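Local coordinates for protein putative oxidoreductase molybdopterin-binding subunit (Sulfolobus tokodaii, PDB 4ZOH) that probably serves as the catalytic subunit of an oxidoreductase of the aldehyde oxidase and xanthine dehydrogenase family, binding a molybdopterin cytosine dinucleotide cofactor, at residues A[137-149]-A[263-276]. Residues are numbered along the deposited sequence; the frame is centred on the assembly and turned at random.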
loop_
_atom_site.group_PDB
_atom_site.type_symbol
_atom_site.label_atom_id
_atom_site.label_comp_id
_atom_site.label_asym_id
_atom_site.label_seq_id
_atom_site.Cartn_x
_atom_site.Cartn_y
_atom_site.Cartn_z
ATOM N N GLY A 137 -33.199 40.558 -19.086
ATOM C CA GLY A 137 -33.487 39.962 -20.375
ATOM C C GLY A 137 -34.905 40.243 -20.799
ATOM O O GLY A 137 -35.780 40.602 -19.950
ATOM N N GLY A 138 -35.126 40.074 -22.118
ATOM C CA GLY A 138 -36.432 40.327 -22.729
ATOM C C GLY A 138 -36.827 41.770 -22.476
ATOM O O GLY A 138 -35.994 42.645 -22.591
ATOM N N ASP A 139 -38.071 42.005 -22.070
ATOM C CA ASP A 139 -38.627 43.365 -21.973
ATOM C C ASP A 139 -39.439 43.448 -20.705
ATOM O O ASP A 139 -40.677 43.292 -20.732
ATOM C CB ASP A 139 -39.508 43.642 -23.218
ATOM C CG ASP A 139 -40.053 45.111 -23.281
ATOM O OD1 ASP A 139 -40.050 45.872 -22.269
ATOM O OD2 ASP A 139 -40.515 45.481 -24.373
ATOM N N VAL A 140 -38.770 43.679 -19.596
ATOM C CA VAL A 140 -39.403 43.612 -18.252
ATOM C C VAL A 140 -40.431 44.706 -18.053
ATOM O O VAL A 140 -41.424 44.521 -17.311
ATOM C CB VAL A 140 -38.372 43.587 -17.062
ATOM C CG1 VAL A 140 -37.668 44.934 -16.888
ATOM C CG2 VAL A 140 -39.037 43.239 -15.739
ATOM N N GLU A 141 -40.189 45.852 -18.716
ATOM C CA GLU A 141 -41.073 47.015 -18.594
ATOM C C GLU A 141 -42.474 46.761 -19.140
ATOM O O GLU A 141 -43.479 47.093 -18.493
ATOM C CB GLU A 141 -40.434 48.217 -19.291
ATOM C CG GLU A 141 -39.839 49.304 -18.391
ATOM C CD GLU A 141 -39.327 48.859 -17.038
ATOM O OE1 GLU A 141 -40.132 48.861 -16.061
ATOM O OE2 GLU A 141 -38.106 48.557 -16.941
ATOM N N LYS A 142 -42.482 46.181 -20.334
ATOM C CA LYS A 142 -43.639 45.691 -21.023
ATOM C C LYS A 142 -44.398 44.630 -20.220
ATOM O O LYS A 142 -45.656 44.648 -20.206
ATOM C CB LYS A 142 -43.186 45.119 -22.379
ATOM C CG LYS A 142 -44.275 44.438 -23.194
ATOM C CD LYS A 142 -43.735 43.981 -24.533
ATOM C CE LYS A 142 -44.882 43.600 -25.473
ATOM N NZ LYS A 142 -44.966 42.134 -25.645
ATOM N N ALA A 143 -43.648 43.710 -19.575
ATOM C CA ALA A 143 -44.249 42.712 -18.702
ATOM C C ALA A 143 -44.996 43.338 -17.569
ATOM O O ALA A 143 -46.105 42.923 -17.273
ATOM C CB ALA A 143 -43.192 41.726 -18.125
ATOM N N PHE A 144 -44.366 44.253 -16.851
ATOM C CA PHE A 144 -45.054 44.831 -15.715
ATOM C C PHE A 144 -46.121 45.855 -16.170
ATOM O O PHE A 144 -47.027 46.158 -15.388
ATOM C CB PHE A 144 -44.103 45.385 -14.660
ATOM C CG PHE A 144 -43.467 44.311 -13.815
ATOM C CD1 PHE A 144 -42.498 43.454 -14.361
ATOM C CD2 PHE A 144 -43.869 44.117 -12.496
ATOM C CE1 PHE A 144 -41.942 42.417 -13.597
ATOM C CE2 PHE A 144 -43.336 43.069 -11.738
ATOM C CZ PHE A 144 -42.358 42.232 -12.273
ATOM N N LYS A 145 -46.035 46.341 -17.422
ATOM C CA LYS A 145 -47.042 47.300 -17.967
ATOM C C LYS A 145 -48.355 46.557 -18.219
ATOM O O LYS A 145 -49.392 46.948 -17.687
ATOM C CB LYS A 145 -46.571 47.993 -19.272
ATOM C CG LYS A 145 -47.317 49.267 -19.660
ATOM C CD LYS A 145 -46.848 50.464 -18.819
ATOM C CE LYS A 145 -47.936 51.527 -18.617
ATOM N NZ LYS A 145 -48.428 52.098 -19.907
ATOM N N GLU A 146 -48.249 45.475 -18.993
ATOM C CA GLU A 146 -49.319 44.533 -19.380
ATOM C C GLU A 146 -49.942 43.633 -18.287
ATOM O O GLU A 146 -50.820 42.844 -18.597
ATOM C CB GLU A 146 -48.797 43.616 -20.487
ATOM C CG GLU A 146 -48.523 44.276 -21.820
ATOM C CD GLU A 146 -47.945 43.310 -22.853
ATOM O OE1 GLU A 146 -47.499 42.182 -22.489
ATOM O OE2 GLU A 146 -47.921 43.674 -24.052
ATOM N N ALA A 147 -49.502 43.737 -17.042
ATOM C CA ALA A 147 -49.902 42.795 -15.999
ATOM C C ALA A 147 -51.182 43.250 -15.393
ATOM O O ALA A 147 -51.355 44.448 -15.196
ATOM C CB ALA A 147 -48.864 42.731 -14.904
ATOM N N ASP A 148 -52.051 42.307 -15.013
ATOM C CA ASP A 148 -53.291 42.682 -14.316
ATOM C C ASP A 148 -53.029 42.832 -12.835
ATOM O O ASP A 148 -53.760 43.516 -12.114
ATOM C CB ASP A 148 -54.460 41.695 -14.638
ATOM C CG ASP A 148 -54.703 41.570 -16.150
ATOM O OD1 ASP A 148 -54.664 42.621 -16.848
ATOM O OD2 ASP A 148 -54.903 40.442 -16.658
ATOM N N LEU A 149 -51.929 42.218 -12.399
ATOM C CA LEU A 149 -51.660 41.959 -11.003
ATOM C C LEU A 149 -50.165 41.655 -10.823
ATOM O O LEU A 149 -49.504 41.061 -11.718
ATOM C CB LEU A 149 -52.463 40.687 -10.597
ATOM C CG LEU A 149 -52.618 40.449 -9.096
ATOM C CD1 LEU A 149 -52.631 41.790 -8.366
ATOM C CD2 LEU A 149 -53.891 39.675 -8.803
ATOM N N GLU A 263 -40.927 39.777 -7.391
ATOM C CA GLU A 263 -42.234 40.290 -7.654
ATOM C C GLU A 263 -42.584 39.708 -8.983
ATOM O O GLU A 263 -41.785 39.765 -9.914
ATOM C CB GLU A 263 -42.241 41.845 -7.656
ATOM C CG GLU A 263 -43.319 42.503 -8.532
ATOM C CD GLU A 263 -43.413 44.030 -8.378
ATOM O OE1 GLU A 263 -44.563 44.568 -8.290
ATOM O OE2 GLU A 263 -42.346 44.695 -8.327
ATOM N N VAL A 264 -43.799 39.145 -9.100
ATOM C CA VAL A 264 -44.114 38.506 -10.387
ATOM C C VAL A 264 -45.281 39.278 -11.005
ATOM O O VAL A 264 -46.222 39.692 -10.310
ATOM C CB VAL A 264 -44.348 36.938 -10.236
ATOM C CG1 VAL A 264 -45.467 36.630 -9.263
ATOM C CG2 VAL A 264 -44.597 36.242 -11.549
ATOM N N ALA A 265 -45.196 39.411 -12.319
ATOM C CA ALA A 265 -46.215 40.034 -13.094
ATOM C C ALA A 265 -47.020 39.002 -13.879
ATOM O O ALA A 265 -46.521 38.285 -14.783
ATOM C CB ALA A 265 -45.604 41.069 -14.039
ATOM N N VAL A 266 -48.312 38.987 -13.563
ATOM C CA VAL A 266 -49.217 38.043 -14.203
ATOM C C VAL A 266 -50.457 38.670 -14.830
ATOM O O VAL A 266 -50.963 39.707 -14.330
ATOM C CB VAL A 266 -49.664 36.961 -13.194
ATOM C CG1 VAL A 266 -48.431 36.235 -12.624
ATOM C CG2 VAL A 266 -50.564 37.536 -12.081
ATOM N N LYS A 267 -50.941 38.019 -15.894
ATOM C CA LYS A 267 -52.369 38.133 -16.268
ATOM C C LYS A 267 -53.302 37.223 -15.447
ATOM O O LYS A 267 -52.921 36.111 -14.988
ATOM C CB LYS A 267 -52.542 38.019 -17.768
ATOM C CG LYS A 267 -52.509 39.430 -18.357
ATOM C CD LYS A 267 -52.072 39.487 -19.823
ATOM C CE LYS A 267 -52.527 40.800 -20.469
ATOM N NZ LYS A 267 -52.560 40.615 -21.950
ATOM N N LYS A 268 -54.513 37.725 -15.209
ATOM C CA LYS A 268 -55.540 36.994 -14.424
ATOM C C LYS A 268 -55.841 35.569 -14.946
ATOM O O LYS A 268 -56.270 34.722 -14.177
ATOM C CB LYS A 268 -56.856 37.786 -14.361
ATOM C CG LYS A 268 -56.782 39.073 -13.578
ATOM C CD LYS A 268 -57.393 38.915 -12.212
ATOM C CE LYS A 268 -58.025 40.239 -11.848
ATOM N NZ LYS A 268 -57.661 40.532 -10.443
ATOM N N ASP A 269 -55.598 35.311 -16.230
ATOM C CA ASP A 269 -55.742 33.980 -16.748
ATOM C C ASP A 269 -54.542 33.044 -16.425
ATOM O O ASP A 269 -54.410 31.985 -17.041
ATOM C CB ASP A 269 -56.039 34.037 -18.251
ATOM C CG ASP A 269 -54.808 34.291 -19.102
ATOM O OD1 ASP A 269 -53.761 34.686 -18.535
ATOM O OD2 ASP A 269 -54.888 34.081 -20.362
ATOM N N GLY A 270 -53.687 33.431 -15.464
ATOM C CA GLY A 270 -52.448 32.698 -15.158
ATOM C C GLY A 270 -51.279 32.772 -16.132
ATOM O O GLY A 270 -50.320 31.995 -15.990
ATOM N N THR A 271 -51.340 33.670 -17.128
ATOM C CA THR A 271 -50.138 34.073 -17.904
ATOM C C THR A 271 -49.117 34.714 -16.930
ATOM O O THR A 271 -49.488 35.620 -16.139
ATOM C CB THR A 271 -50.450 34.988 -19.127
ATOM O OG1 THR A 271 -51.412 34.340 -20.000
ATOM C CG2 THR A 271 -49.180 35.280 -19.965
ATOM N N ILE A 272 -47.894 34.154 -16.918
ATOM C CA ILE A 272 -46.775 34.717 -16.113
ATOM C C ILE A 272 -46.019 35.561 -17.116
ATOM O O ILE A 272 -45.546 35.059 -18.145
ATOM C CB ILE A 272 -45.835 33.641 -15.473
ATOM C CG1 ILE A 272 -46.583 32.584 -14.622
ATOM C CG2 ILE A 272 -44.723 34.270 -14.660
ATOM C CD1 ILE A 272 -47.213 33.048 -13.351
ATOM N N LEU A 273 -45.919 36.857 -16.849
ATOM C CA LEU A 273 -45.332 37.751 -17.866
ATOM C C LEU A 273 -43.836 38.038 -17.617
ATOM O O LEU A 273 -42.986 37.972 -18.536
ATOM C CB LEU A 273 -46.152 39.054 -17.956
ATOM C CG LEU A 273 -47.628 38.898 -18.393
ATOM C CD1 LEU A 273 -48.457 40.046 -17.817
ATOM C CD2 LEU A 273 -47.705 38.818 -19.911
ATOM N N GLY A 274 -43.519 38.349 -16.370
ATOM C CA GLY A 274 -42.198 38.753 -16.061
ATOM C C GLY A 274 -42.006 38.712 -14.577
ATOM O O GLY A 274 -43.015 38.640 -13.802
ATOM N N ILE A 275 -40.706 38.818 -14.227
ATOM C CA ILE A 275 -40.194 38.811 -12.833
ATOM C C ILE A 275 -39.099 39.855 -12.585
ATOM O O ILE A 275 -38.228 40.044 -13.377
ATOM C CB ILE A 275 -39.410 37.520 -12.482
ATOM C CG1 ILE A 275 -39.945 36.315 -13.207
ATOM C CG2 ILE A 275 -39.362 37.352 -10.967
ATOM C CD1 ILE A 275 -41.153 35.749 -12.532
ATOM N N ARG A 276 -39.101 40.444 -11.419
ATOM C CA ARG A 276 -37.929 41.155 -11.007
ATOM C C ARG A 276 -37.708 40.944 -9.557
ATOM O O ARG A 276 -38.666 40.607 -8.794
ATOM C CB ARG A 276 -38.069 42.651 -11.268
ATOM C CG ARG A 276 -39.294 43.295 -10.694
ATOM C CD ARG A 276 -39.543 44.613 -11.443
ATOM N NE ARG A 276 -40.668 45.261 -10.802
ATOM C CZ ARG A 276 -41.371 46.283 -11.289
ATOM N NH1 ARG A 276 -41.059 46.852 -12.462
ATOM N NH2 ARG A 276 -42.389 46.736 -10.548
#
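Val-266 O accepts two backbone donors from the end of 137-149: Asp-148 N at 2.9 Å, and Leu-149 N through a weaker, more bent bond. The return bond runs from Val-266 N to Leu-149 O (3.0 Å) and is nearly straight. Just beyond, the carboxylate of Asp-148 meets the type I turn from Lys-267 to Gly-270, where OD2 receives Lys-268 N on its anti lone pair at 3.1 Å, while the CG methylene of Lys-267 lies against the same oxygen.

At the other end of the contact, the Phe-144 ring is sandwiched. The Ala-265 methyl sits over the centre of one face, with CB 3.6 Å from the ring centroid. Over the opposite face the Arg-276 guanidinium lies almost flat, its plane turned by 10° and CZ 3.8 Å from the centroid, a cation-pi stack. With CG anti to its carbonyl carbon (chi1 -76°), Phe-144 slides its ring between the two, and Glu-263 CG abuts its edge. Arg-276 is itself held side-on: NE and NH2 both bind Glu-263 OE2, approaching from one face of the carboxylate, which fixes the guanidinium's tilt. A leucine in place of Arg-276 would probably strip this ring face of its cationic cover and leave Glu-263 OE2 without its paired donors.

Between these ends, Leu-273 CD1 packs on Ala-147 CA (3.6 Å), and Ala-143 CB rests 3.8 Å from Gly-274 CA, where a beta carbon would clash.

Helix 140-145 thus lies across the hairpin of strands 254-266 and 272-282, whose other face carries helix 336-353, and leads the chain into edge strand 149-161. Asp-148 and Leu-149 opposite Val-266 form a classic beta bulge where that strand joins the mixed sheet of the molybdopterin-binding region.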